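Local atomic coordinates of putative dioxygenase (1H-3-hydroxy-4-oxoquinaldine 2,4-dioxygenase) (Mycobacterium abscessus, PDB entry 6RB3), a protein that cleaves the ring of the Pseudomonas quinolone signal PQS with dioxygen, giving N-octanoylanthranilate and carbon monoxide, as a cofactor-independent dioxygenase of the alpha/beta-hydrolase fold. Residues F25-G30 against V91-S96; H33-Y38 against R53-G58; H95-W100 against E189-W194. The protein carries 2 engineered substitutions. All coordinates share one frame; numbering follows the deposited sequence.

Contact 1 (F25-G30 against V91-S96). Engineered in segment 91-96: Ser96 (natural residue Ala). With JWW (2-heptylquinoline-3,4-diol), chain D.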
loop_
_atom_site.group_PDB
_atom_site.type_symbol
_atom_site.label_atom_id
_atom_site.label_comp_id
_atom_site.label_asym_id
_atom_site.label_seq_id
_atom_site.Cartn_x
_atom_site.Cartn_y
_atom_site.Cartn_z
ATOM N N PHE A 25 7.158 7.202 9.979
ATOM C CA PHE A 25 6.801 6.243 8.927
ATOM C C PHE A 25 5.497 5.545 9.276
ATOM O O PHE A 25 5.341 5.068 10.396
ATOM C CB PHE A 25 7.880 5.178 8.725
ATOM C CG PHE A 25 9.105 5.674 7.994
ATOM C CD1 PHE A 25 8.996 6.384 6.806
ATOM C CD2 PHE A 25 10.349 5.370 8.465
ATOM C CE1 PHE A 25 10.100 6.818 6.154
ATOM C CE2 PHE A 25 11.481 5.778 7.791
ATOM C CZ PHE A 25 11.371 6.516 6.651
ATOM N N VAL A 26 4.580 5.464 8.313
ATOM C CA VAL A 26 3.259 4.851 8.502
ATOM C C VAL A 26 3.095 3.817 7.403
ATOM O O VAL A 26 2.908 4.171 6.224
ATOM C CB VAL A 26 2.110 5.881 8.437
ATOM C CG1 VAL A 26 0.749 5.265 8.548
ATOM C CG2 VAL A 26 2.284 6.902 9.558
ATOM N N THR A 27 3.154 2.554 7.767
ATOM C CA THR A 27 3.043 1.508 6.759
ATOM C C THR A 27 1.587 1.144 6.526
ATOM O O THR A 27 0.778 1.180 7.437
ATOM C CB THR A 27 3.848 0.275 7.158
ATOM O OG1 THR A 27 3.164 -0.460 8.169
ATOM C CG2 THR A 27 5.252 0.704 7.687
ATOM N N LEU A 28 1.259 0.884 5.275
ATOM C CA LEU A 28 -0.087 0.602 4.824
ATOM C C LEU A 28 -0.014 -0.572 3.855
ATOM O O LEU A 28 0.778 -0.581 2.916
ATOM C CB LEU A 28 -0.672 1.826 4.169
ATOM C CG LEU A 28 -0.862 2.997 5.123
ATOM C CD1 LEU A 28 -1.243 4.141 4.207
ATOM C CD2 LEU A 28 -1.831 2.778 6.256
ATOM N N SER A 29 -0.785 -1.592 4.124
ATOM C CA SER A 29 -0.751 -2.823 3.351
ATOM C C SER A 29 -1.756 -2.765 2.221
ATOM O O SER A 29 -2.539 -1.822 2.090
ATOM C CB SER A 29 -1.018 -4.004 4.281
ATOM O OG SER A 29 -0.111 -3.941 5.369
ATOM N N GLY A 30 -1.668 -3.767 1.354
ATOM C CA GLY A 30 -2.678 -3.989 0.359
ATOM C C GLY A 30 -3.949 -4.529 0.992
ATOM O O GLY A 30 -4.133 -4.573 2.207
ATOM N N VAL A 91 5.162 9.958 6.839
ATOM C CA VAL A 91 5.341 9.450 5.477
ATOM C C VAL A 91 4.686 8.092 5.289
ATOM O O VAL A 91 5.208 7.077 5.737
ATOM C CB VAL A 91 6.840 9.396 5.114
ATOM C CG1 VAL A 91 7.085 8.845 3.740
ATOM C CG2 VAL A 91 7.442 10.807 5.290
ATOM N N PRO A 92 3.568 8.026 4.572
ATOM C CA PRO A 92 3.010 6.708 4.232
ATOM C C PRO A 92 3.905 5.898 3.296
ATOM O O PRO A 92 4.455 6.415 2.331
ATOM C CB PRO A 92 1.667 7.042 3.562
ATOM C CG PRO A 92 1.363 8.408 3.907
ATOM C CD PRO A 92 2.675 9.122 4.139
ATOM N N ILE A 93 4.028 4.604 3.605
ATOM C CA ILE A 93 4.617 3.563 2.762
ATOM C C ILE A 93 3.471 2.601 2.507
ATOM O O ILE A 93 3.086 1.876 3.418
ATOM C CB ILE A 93 5.763 2.827 3.460
ATOM C CG1 ILE A 93 6.731 3.822 4.054
ATOM C CG2 ILE A 93 6.480 1.845 2.487
ATOM C CD1 ILE A 93 7.793 3.135 4.933
ATOM N N ALA A 94 2.963 2.534 1.290
ATOM C CA ALA A 94 1.754 1.769 1.030
ATOM C C ALA A 94 2.014 0.694 -0.020
ATOM O O ALA A 94 2.696 0.936 -1.018
ATOM C CB ALA A 94 0.619 2.696 0.578
ATOM N N HIS A 95 1.477 -0.506 0.216
ATOM C CA HIS A 95 1.675 -1.607 -0.713
ATOM C C HIS A 95 0.550 -1.687 -1.735
ATOM O O HIS A 95 -0.634 -1.674 -1.362
ATOM C CB HIS A 95 1.755 -2.941 0.007
ATOM C CG HIS A 95 1.830 -4.122 -0.908
ATOM N ND1 HIS A 95 2.957 -4.420 -1.645
ATOM C CD2 HIS A 95 0.947 -5.118 -1.158
ATOM C CE1 HIS A 95 2.773 -5.552 -2.304
ATOM N NE2 HIS A 95 1.556 -5.985 -2.043
ATOM N N SER A 96 0.941 -1.765 -3.013
ATOM C CA SER A 96 -0.013 -2.015 -4.074
ATOM C C SER A 96 -1.196 -1.056 -3.951
ATOM O O SER A 96 -1.004 0.167 -3.913
ATOM C CB SER A 96 -0.439 -3.499 -4.035
ATOM O OG SER A 96 -1.254 -3.802 -5.144
HETATM C C10 JWW D . -2.529 -6.345 -5.084
HETATM C C13 JWW D . -2.504 -8.476 -1.549
HETATM C C15 JWW D . -2.507 -10.252 0.207
HETATM C C17 JWW D . -2.628 -12.626 -0.373
HETATM C C01 JWW D . -5.957 -7.183 -6.482
HETATM C C02 JWW D . -7.195 -7.583 -5.979
HETATM C C03 JWW D . -7.381 -7.773 -4.621
HETATM C C04 JWW D . -6.317 -7.567 -3.775
HETATM C C05 JWW D . -5.122 -7.167 -4.293
HETATM C C06 JWW D . -4.897 -6.968 -5.621
HETATM C C07 JWW D . -3.577 -6.550 -6.071
HETATM C C09 JWW D . -2.800 -6.595 -3.749
HETATM C C11 JWW D . -1.751 -6.389 -2.645
HETATM C C12 JWW D . -2.242 -6.997 -1.326
HETATM C C14 JWW D . -1.614 -9.310 -0.616
HETATM C C16 JWW D . -1.780 -11.584 0.348
HETATM N N08 JWW D . -4.100 -6.992 -3.383
HETATM O O18 JWW D . -1.248 -5.963 -5.486
HETATM O O19 JWW D . -3.272 -6.330 -7.443
#
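In the central sheet of the alpha/beta-hydrolase fold, Val26 and Leu28 are hydrogen-bonded to Val91, Ile93 and His95 on the neighbouring parallel strand. The strand axes diverge by only 19°. Four backbone bonds form the parallel ladder: Val26 N to Val91 O (3.1 Å), Ile93 N to Val26 O, Leu28 N to Ile93 O, and His95 N to Leu28 O (2.8 Å). Both faces of the sheet are packed. On one face the Phe25 ring packs beside Val91, whose O lies at the ring edge. Its CD1 meets Ile93 CD1 obliquely at 3.9 Å, because the extended Ile93 chain (chi2 172°) carries its end methyl to the ring. Helix 42-48 closes this face through Leu45. On the other face Leu28 CB meets Ala94 CB at 3.9 Å. Leu28 CD1 reaches alongside Pro92 to its CB, and Ala102 of helix 98-113 packs against this face. Beyond the ladder the strands run into the substrate pocket. Gly30 and His95 line it, with the engineered Ser96 (Ala in the natural protein) after them. His95 swings its ring away from its own backbone N (chi1 175°), toward the heptyl chain of the bound quinolone. The Gly30 N lies at the edge of that ring, near its plane. Gly30 CA is 3.5 Å from C12 of the substrate, and His95 CD2 comes within 3.3 Å of its C11.

Contact 2 (H33-Y38 against R53-G58); sequences HDLRAY and RVCWRG. With JWW (2-heptylquinoline-3,4-diol), chain D.
Asp34, just before the 3-10 segment 35-37, and Leu35 lie beside Cys55, just past strand 51-54, and Arg53 within it, with the CA atoms of Asp34 and Cys55 5.4 Å apart. Leu35 and Arg53 carry the contact, and their side chains cross at about a right angle. Leu35 CD1 sits over one face of the Arg53 guanidinium, toward its rim, 3.6 Å from NH2. Its other methyl, CD2, rests on Arg53 CB and O. The Arg53 chain bends at chi3 (-65°) and passes Tyr38, whose CB is 4.0 Å from Arg53 CD. Salt bridges to Asp15 and Asp39 hold the guanidinium in this place. Cys55 SG packs against Asp34 CB (3.8 Å) and Leu35 CG. A water links the backbones, donating to His33 O (2.8 Å) and accepting from Trp56 N (3.1 Å). Asp34 OD1 takes the Arg36 N at 3.0 Å, an Asx turn, and also pairs with Arg36 NE in a salt bridge. The His33 ring lies with one face against C14 of the substrate's heptyl chain. The two segments belong to one beta-alpha-beta crossover, 24-28 to 51-54 through helix 42-48, at the pocket end of an alpha/beta-hydrolase sheet.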
loop_
_atom_site.group_PDB
_atom_site.type_symbol
_atom_site.label_atom_id
_atom_site.label_comp_id
_atom_site.label_asym_id
_atom_site.label_seq_id
_atom_site.Cartn_x
_atom_site.Cartn_y
_atom_site.Cartn_z
ATOM N N HIS A 33 -4.509 -8.227 3.686
ATOM C CA HIS A 33 -3.431 -8.568 4.604
ATOM C C HIS A 33 -3.188 -7.390 5.536
ATOM O O HIS A 33 -3.875 -6.358 5.469
ATOM C CB HIS A 33 -2.205 -9.078 3.826
ATOM C CG HIS A 33 -1.525 -8.073 2.961
ATOM N ND1 HIS A 33 -0.260 -8.288 2.450
ATOM C CD2 HIS A 33 -1.905 -6.849 2.526
ATOM C CE1 HIS A 33 0.116 -7.229 1.755
ATOM N NE2 HIS A 33 -0.864 -6.344 1.782
ATOM N N ASP A 34 -2.299 -7.625 6.492
ATOM C CA ASP A 34 -2.186 -6.773 7.662
ATOM C C ASP A 34 -0.750 -6.284 7.807
ATOM O O ASP A 34 0.039 -6.252 6.872
ATOM C CB ASP A 34 -2.703 -7.511 8.918
ATOM C CG ASP A 34 -1.883 -8.729 9.319
ATOM O OD1 ASP A 34 -0.751 -8.970 8.841
ATOM O OD2 ASP A 34 -2.341 -9.471 10.202
ATOM N N LEU A 35 -0.377 -5.858 9.000
ATOM C CA LEU A 35 0.927 -5.208 9.126
ATOM C C LEU A 35 2.088 -6.191 9.064
ATOM O O LEU A 35 3.234 -5.740 9.079
ATOM C CB LEU A 35 0.956 -4.393 10.417
ATOM C CG LEU A 35 0.489 -5.069 11.693
ATOM C CD1 LEU A 35 1.411 -6.110 12.111
ATOM C CD2 LEU A 35 0.390 -3.984 12.688
ATOM N N ARG A 36 1.821 -7.502 8.976
ATOM C CA ARG A 36 2.902 -8.473 8.797
ATOM C C ARG A 36 3.595 -8.322 7.435
ATOM O O ARG A 36 4.752 -8.769 7.269
ATOM C CB ARG A 36 2.378 -9.902 8.986
ATOM C CG ARG A 36 2.244 -10.264 10.454
ATOM C CD ARG A 36 1.655 -11.644 10.661
ATOM N NE ARG A 36 0.230 -11.685 10.338
ATOM C CZ ARG A 36 -0.493 -12.796 10.330
ATOM N NH1 ARG A 36 0.088 -13.951 10.613
ATOM N NH2 ARG A 36 -1.786 -12.750 10.040
ATOM N N ALA A 37 2.919 -7.670 6.496
ATOM C CA ALA A 37 3.525 -7.289 5.245
ATOM C C ALA A 37 4.754 -6.401 5.443
ATOM O O ALA A 37 5.555 -6.258 4.504
ATOM C CB ALA A 37 2.446 -6.604 4.402
ATOM N N TYR A 38 4.947 -5.839 6.649
ATOM C CA TYR A 38 6.097 -4.995 6.927
ATOM C C TYR A 38 6.967 -5.508 8.065
ATOM O O TYR A 38 7.862 -4.768 8.541
ATOM C CB TYR A 38 5.646 -3.583 7.216
ATOM C CG TYR A 38 5.045 -2.939 6.003
ATOM C CD1 TYR A 38 5.832 -2.283 5.081
ATOM C CD2 TYR A 38 3.655 -3.015 5.752
ATOM C CE1 TYR A 38 5.271 -1.663 3.973
ATOM C CE2 TYR A 38 3.105 -2.419 4.648
ATOM C CZ TYR A 38 3.926 -1.724 3.762
ATOM O OH TYR A 38 3.368 -1.141 2.653
ATOM N N ARG A 53 2.735 1.118 12.172
ATOM C CA ARG A 53 2.172 0.221 11.176
ATOM C C ARG A 53 0.667 0.098 11.367
ATOM O O ARG A 53 0.197 -0.174 12.475
ATOM C CB ARG A 53 2.792 -1.167 11.293
ATOM C CG ARG A 53 4.257 -1.161 11.103
ATOM C CD ARG A 53 4.786 -2.581 11.026
ATOM N NE ARG A 53 4.598 -3.309 12.270
ATOM C CZ ARG A 53 4.782 -4.613 12.366
ATOM N NH1 ARG A 53 5.151 -5.285 11.262
ATOM N NH2 ARG A 53 4.640 -5.252 13.518
ATOM N N VAL A 54 -0.078 0.266 10.299
ATOM C CA VAL A 54 -1.514 0.427 10.414
ATOM C C VAL A 54 -2.230 -0.640 9.610
ATOM O O VAL A 54 -1.871 -0.904 8.461
ATOM C CB VAL A 54 -1.965 1.820 9.937
ATOM C CG1 VAL A 54 -3.459 1.844 9.924
ATOM C CG2 VAL A 54 -1.423 2.928 10.787
ATOM N N CYS A 55 -3.295 -1.192 10.198
ATOM C CA CYS A 55 -4.209 -2.072 9.494
ATOM C C CYS A 55 -5.457 -1.315 9.089
ATOM O O CYS A 55 -5.831 -0.327 9.711
ATOM C CB CYS A 55 -4.661 -3.251 10.370
ATOM S SG CYS A 55 -3.355 -4.337 10.972
ATOM N N TRP A 56 -6.095 -1.790 8.033
ATOM C CA TRP A 56 -7.374 -1.270 7.589
ATOM C C TRP A 56 -8.449 -1.838 8.506
ATOM O O TRP A 56 -8.300 -2.908 9.117
ATOM C CB TRP A 56 -7.721 -1.649 6.110
ATOM C CG TRP A 56 -6.666 -1.384 5.105
ATOM C CD1 TRP A 56 -6.052 -2.306 4.284
ATOM C CD2 TRP A 56 -6.051 -0.125 4.822
ATOM N NE1 TRP A 56 -5.110 -1.684 3.480
ATOM C CE2 TRP A 56 -5.065 -0.355 3.807
ATOM C CE3 TRP A 56 -6.239 1.181 5.307
ATOM C CZ2 TRP A 56 -4.250 0.681 3.294
ATOM C CZ3 TRP A 56 -5.453 2.200 4.802
ATOM C CH2 TRP A 56 -4.468 1.950 3.798
ATOM N N ARG A 57 -9.577 -1.147 8.558
ATOM C CA ARG A 57 -10.716 -1.704 9.281
ATOM C C ARG A 57 -11.013 -3.085 8.734
ATOM O O ARG A 57 -10.764 -3.369 7.566
ATOM C CB ARG A 57 -11.919 -0.776 9.174
ATOM C CG ARG A 57 -12.459 -0.535 7.783
ATOM C CD ARG A 57 -13.824 0.173 7.859
ATOM N NE ARG A 57 -13.725 1.510 8.414
ATOM C CZ ARG A 57 -14.744 2.345 8.569
ATOM N NH1 ARG A 57 -15.953 1.970 8.217
ATOM N NH2 ARG A 57 -14.556 3.546 9.077
ATOM N N GLY A 58 -11.451 -3.968 9.609
ATOM C CA GLY A 58 -11.714 -5.343 9.269
ATOM C C GLY A 58 -10.496 -6.198 9.032
ATOM O O GLY A 58 -10.642 -7.403 8.775
HETATM C C10 JWW D . -2.529 -6.345 -5.084
HETATM C C13 JWW D . -2.504 -8.476 -1.549
HETATM C C15 JWW D . -2.507 -10.252 0.207
HETATM C C17 JWW D . -2.628 -12.626 -0.373
HETATM C C01 JWW D . -5.957 -7.183 -6.482
HETATM C C02 JWW D . -7.195 -7.583 -5.979
HETATM C C03 JWW D . -7.381 -7.773 -4.621
HETATM C C04 JWW D . -6.317 -7.567 -3.775
HETATM C C05 JWW D . -5.122 -7.167 -4.293
HETATM C C06 JWW D . -4.897 -6.968 -5.621
HETATM C C07 JWW D . -3.577 -6.550 -6.071
HETATM C C09 JWW D . -2.800 -6.595 -3.749
HETATM C C11 JWW D . -1.751 -6.389 -2.645
HETATM C C12 JWW D . -2.242 -6.997 -1.326
HETATM C C14 JWW D . -1.614 -9.310 -0.616
HETATM C C16 JWW D . -1.780 -11.584 0.348
HETATM N N08 JWW D . -4.100 -6.992 -3.383
HETATM O O18 JWW D . -1.248 -5.963 -5.486
HETATM O O19 JWW D . -3.272 -6.330 -7.443
HETATM O O HOH W 1 -4.222 -3.937 6.861
#

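Contact 3 (H95-W100 against E189-W194); sequences HSHGGW and EAYRTW. Engineered in segment 95-100: Ser96 (natural residue Ala). With JWW (2-heptylquinoline-3,4-diol), chain D.
Trp100 is the middle of an aromatic cluster, and Ala190, Tyr191 and Trp194 of helix 177-194 meet it in three different ways. Ala190 comes over the face. Its CB stands 3.5 Å from the centroid of the Trp100 six-membered ring and only 8° off the ring normal, a clear CH-pi contact. Tyr191 takes the edge. Trp100 CZ2 points at the centre of the Tyr191 ring, and the planes stand at 81°, so the pair is T-shaped with Tyr191 offering its face. The nearest atoms are Trp100 CZ2 and Tyr191 CE2, at 3.7 Å. Trp194 is different again. Its five-membered ring is near parallel to Trp100 but slid aside, so the two barely overlap. Trp194 CD1 touches Trp100 CZ3 at 3.7 Å.

His97 joins the cluster to the substrate. Its CE1 approaches the Tyr191 hydroxyl, OH, at 3.4 Å, and these two rings meet rim to rim. The Tyr191 hydroxyl is itself hydrogen-bonded to Ile123 O. Trp100 NE1 donates a weak bond to His97 ND1 (3.3 Å). At another corner of the ring His97 NE2 is hydrogen-bonded to substrate O19 at 3.1 Å. Both nitrogens of the imidazole thus have partners, one of them weak, which would limit the ring's rotation.

The backbone turns sharply just before helix 98-113. A type II' turn runs from His95 to Gly98, closed by Gly98 N to His95 O (2.9 Å). The engineered Ser96 sits in it with positive phi (50°). This strand-turn-helix has the form of the nucleophile elbow of the alpha/beta-hydrolase fold, with Ser96 at the nucleophile position and the substrate-binding His97 next to it.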
loop_
_atom_site.group_PDB
_atom_site.type_symbol
_atom_site.label_atom_id
_atom_site.label_comp_id
_atom_site.label_asym_id
_atom_site.label_seq_id
_atom_site.Cartn_x
_atom_site.Cartn_y
_atom_site.Cartn_z
ATOM N N HIS A 95 1.477 -0.506 0.216
ATOM C CA HIS A 95 1.675 -1.607 -0.713
ATOM C C HIS A 95 0.550 -1.687 -1.735
ATOM O O HIS A 95 -0.634 -1.674 -1.362
ATOM C CB HIS A 95 1.755 -2.941 0.007
ATOM C CG HIS A 95 1.830 -4.122 -0.908
ATOM N ND1 HIS A 95 2.957 -4.420 -1.645
ATOM C CD2 HIS A 95 0.947 -5.118 -1.158
ATOM C CE1 HIS A 95 2.773 -5.552 -2.304
ATOM N NE2 HIS A 95 1.556 -5.985 -2.043
ATOM N N SER A 96 0.941 -1.765 -3.013
ATOM C CA SER A 96 -0.013 -2.015 -4.074
ATOM C C SER A 96 -1.196 -1.056 -3.951
ATOM O O SER A 96 -1.004 0.167 -3.913
ATOM C CB SER A 96 -0.439 -3.499 -4.035
ATOM O OG SER A 96 -1.254 -3.802 -5.144
ATOM N N HIS A 97 -2.407 -1.583 -3.917
ATOM C CA HIS A 97 -3.557 -0.680 -3.941
ATOM C C HIS A 97 -3.857 0.031 -2.614
ATOM O O HIS A 97 -4.778 0.853 -2.546
ATOM C CB HIS A 97 -4.756 -1.493 -4.391
ATOM C CG HIS A 97 -4.561 -2.104 -5.727
ATOM N ND1 HIS A 97 -4.641 -1.371 -6.891
ATOM C CD2 HIS A 97 -4.213 -3.355 -6.088
ATOM C CE1 HIS A 97 -4.372 -2.159 -7.917
ATOM N NE2 HIS A 97 -4.115 -3.367 -7.457
ATOM N N GLY A 98 -3.118 -0.274 -1.558
ATOM C CA GLY A 98 -3.082 0.623 -0.427
ATOM C C GLY A 98 -2.646 2.001 -0.824
ATOM O O GLY A 98 -2.921 2.966 -0.126
ATOM N N GLY A 99 -1.966 2.113 -1.955
ATOM C CA GLY A 99 -1.469 3.398 -2.409
ATOM C C GLY A 99 -2.568 4.361 -2.811
ATOM O O GLY A 99 -2.389 5.579 -2.702
ATOM N N TRP A 100 -3.721 3.848 -3.246
ATOM C CA TRP A 100 -4.840 4.749 -3.503
ATOM C C TRP A 100 -5.226 5.490 -2.226
ATOM O O TRP A 100 -5.475 6.707 -2.241
ATOM C CB TRP A 100 -6.049 3.978 -3.999
ATOM C CG TRP A 100 -5.951 3.314 -5.347
ATOM C CD1 TRP A 100 -5.699 1.993 -5.594
ATOM C CD2 TRP A 100 -6.086 3.947 -6.620
ATOM N NE1 TRP A 100 -5.688 1.769 -6.963
ATOM C CE2 TRP A 100 -5.911 2.955 -7.605
ATOM C CE3 TRP A 100 -6.338 5.261 -7.026
ATOM C CZ2 TRP A 100 -5.973 3.240 -8.962
ATOM C CZ3 TRP A 100 -6.388 5.534 -8.364
ATOM C CH2 TRP A 100 -6.232 4.528 -9.316
ATOM N N GLU A 189 -13.246 0.391 -9.307
ATOM C CA GLU A 189 -13.857 1.721 -9.336
ATOM C C GLU A 189 -12.810 2.836 -9.280
ATOM O O GLU A 189 -13.028 3.912 -9.845
ATOM C CB GLU A 189 -14.859 1.835 -8.176
ATOM C CG GLU A 189 -15.341 3.254 -7.830
ATOM C CD GLU A 189 -15.972 3.361 -6.415
ATOM O OE1 GLU A 189 -15.813 2.434 -5.587
ATOM O OE2 GLU A 189 -16.630 4.379 -6.124
ATOM N N ALA A 190 -11.673 2.604 -8.618
ATOM C CA ALA A 190 -10.604 3.591 -8.652
ATOM C C ALA A 190 -10.001 3.718 -10.050
ATOM O O ALA A 190 -9.702 4.831 -10.498
ATOM C CB ALA A 190 -9.528 3.236 -7.626
ATOM N N TYR A 191 -9.779 2.599 -10.755
ATOM C CA TYR A 191 -9.254 2.733 -12.114
ATOM C C TYR A 191 -10.294 3.361 -13.042
ATOM O O TYR A 191 -9.969 4.260 -13.835
ATOM C CB TYR A 191 -8.771 1.399 -12.652
ATOM C CG TYR A 191 -7.409 1.005 -12.114
ATOM C CD1 TYR A 191 -6.224 1.420 -12.743
ATOM C CD2 TYR A 191 -7.296 0.219 -10.987
ATOM C CE1 TYR A 191 -4.969 1.061 -12.239
ATOM C CE2 TYR A 191 -6.047 -0.171 -10.483
ATOM C CZ TYR A 191 -4.893 0.269 -11.093
ATOM O OH TYR A 191 -3.668 -0.119 -10.556
ATOM N N ARG A 192 -11.558 2.945 -12.934
ATOM C CA ARG A 192 -12.592 3.550 -13.773
ATOM C C ARG A 192 -12.806 5.027 -13.473
ATOM O O ARG A 192 -13.101 5.797 -14.393
ATOM C CB ARG A 192 -13.918 2.792 -13.630
ATOM C CG ARG A 192 -13.927 1.397 -14.277
ATOM C CD ARG A 192 -15.298 0.670 -14.097
ATOM N NE ARG A 192 -16.181 1.514 -13.297
ATOM C CZ ARG A 192 -16.676 1.204 -12.101
ATOM N NH1 ARG A 192 -16.425 0.032 -11.543
ATOM N NH2 ARG A 192 -17.436 2.091 -11.477
ATOM N N THR A 193 -12.625 5.452 -12.221
ATOM C CA THR A 193 -12.825 6.849 -11.863
ATOM C C THR A 193 -11.632 7.727 -12.229
ATOM O O THR A 193 -11.804 8.850 -12.720
ATOM C CB THR A 193 -13.106 6.978 -10.355
ATOM O OG1 THR A 193 -14.429 6.531 -10.059
ATOM C CG2 THR A 193 -12.942 8.425 -9.908
ATOM N N TRP A 194 -10.427 7.250 -11.963
ATOM C CA TRP A 194 -9.221 8.040 -12.123
ATOM C C TRP A 194 -8.417 7.669 -13.362
ATOM O O TRP A 194 -7.487 8.409 -13.714
ATOM C CB TRP A 194 -8.293 7.870 -10.912
ATOM C CG TRP A 194 -8.828 8.420 -9.671
ATOM C CD1 TRP A 194 -9.316 7.733 -8.598
ATOM C CD2 TRP A 194 -8.916 9.801 -9.348
ATOM N NE1 TRP A 194 -9.722 8.608 -7.640
ATOM C CE2 TRP A 194 -9.465 9.889 -8.061
ATOM C CE3 TRP A 194 -8.551 10.975 -10.018
ATOM C CZ2 TRP A 194 -9.678 11.114 -7.418
ATOM C CZ3 TRP A 194 -8.765 12.191 -9.388
ATOM C CH2 TRP A 194 -9.329 12.249 -8.094
HETATM C C10 JWW D . -2.529 -6.345 -5.084
HETATM C C13 JWW D . -2.504 -8.476 -1.549
HETATM C C15 JWW D . -2.507 -10.252 0.207
HETATM C C17 JWW D . -2.628 -12.626 -0.373
HETATM C C01 JWW D . -5.957 -7.183 -6.482
HETATM C C02 JWW D . -7.195 -7.583 -5.979
HETATM C C03 JWW D . -7.381 -7.773 -4.621
HETATM C C04 JWW D . -6.317 -7.567 -3.775
HETATM C C05 JWW D . -5.122 -7.167 -4.293
HETATM C C06 JWW D . -4.897 -6.968 -5.621
HETATM C C07 JWW D . -3.577 -6.550 -6.071
HETATM C C09 JWW D . -2.800 -6.595 -3.749
HETATM C C11 JWW D . -1.751 -6.389 -2.645
HETATM C C12 JWW D . -2.242 -6.997 -1.326
HETATM C C14 JWW D . -1.614 -9.310 -0.616
HETATM C C16 JWW D . -1.780 -11.584 0.348
HETATM N N08 JWW D . -4.100 -6.992 -3.383
HETATM O O18 JWW D . -1.248 -5.963 -5.486
HETATM O O19 JWW D . -3.272 -6.330 -7.443
#

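All three contacts are largely buried, and each touches the quinolone. Contact 1 is buried throughout; its centre is about 5 Å from the centre of the chain, against about 10 Å for the centres of the other two. Contacts 2 and 3 each include a partly exposed residue, Asp34 and Trp194. Contact 1 is held by regular strand pairing with apolar packing on both faces. Contact 2 reaches the next strand of the same sheet and relies on a crossed leucine-arginine pair and a bridging water. Tyr38 OH and Leu28 O, 2.7 Å apart, probably tie it to contact 1. Contact 3 shares His95 and Ser96 with contact 1. Its chemistry is almost wholly aromatic, where the start of helix 98-113 meets helix 177-194.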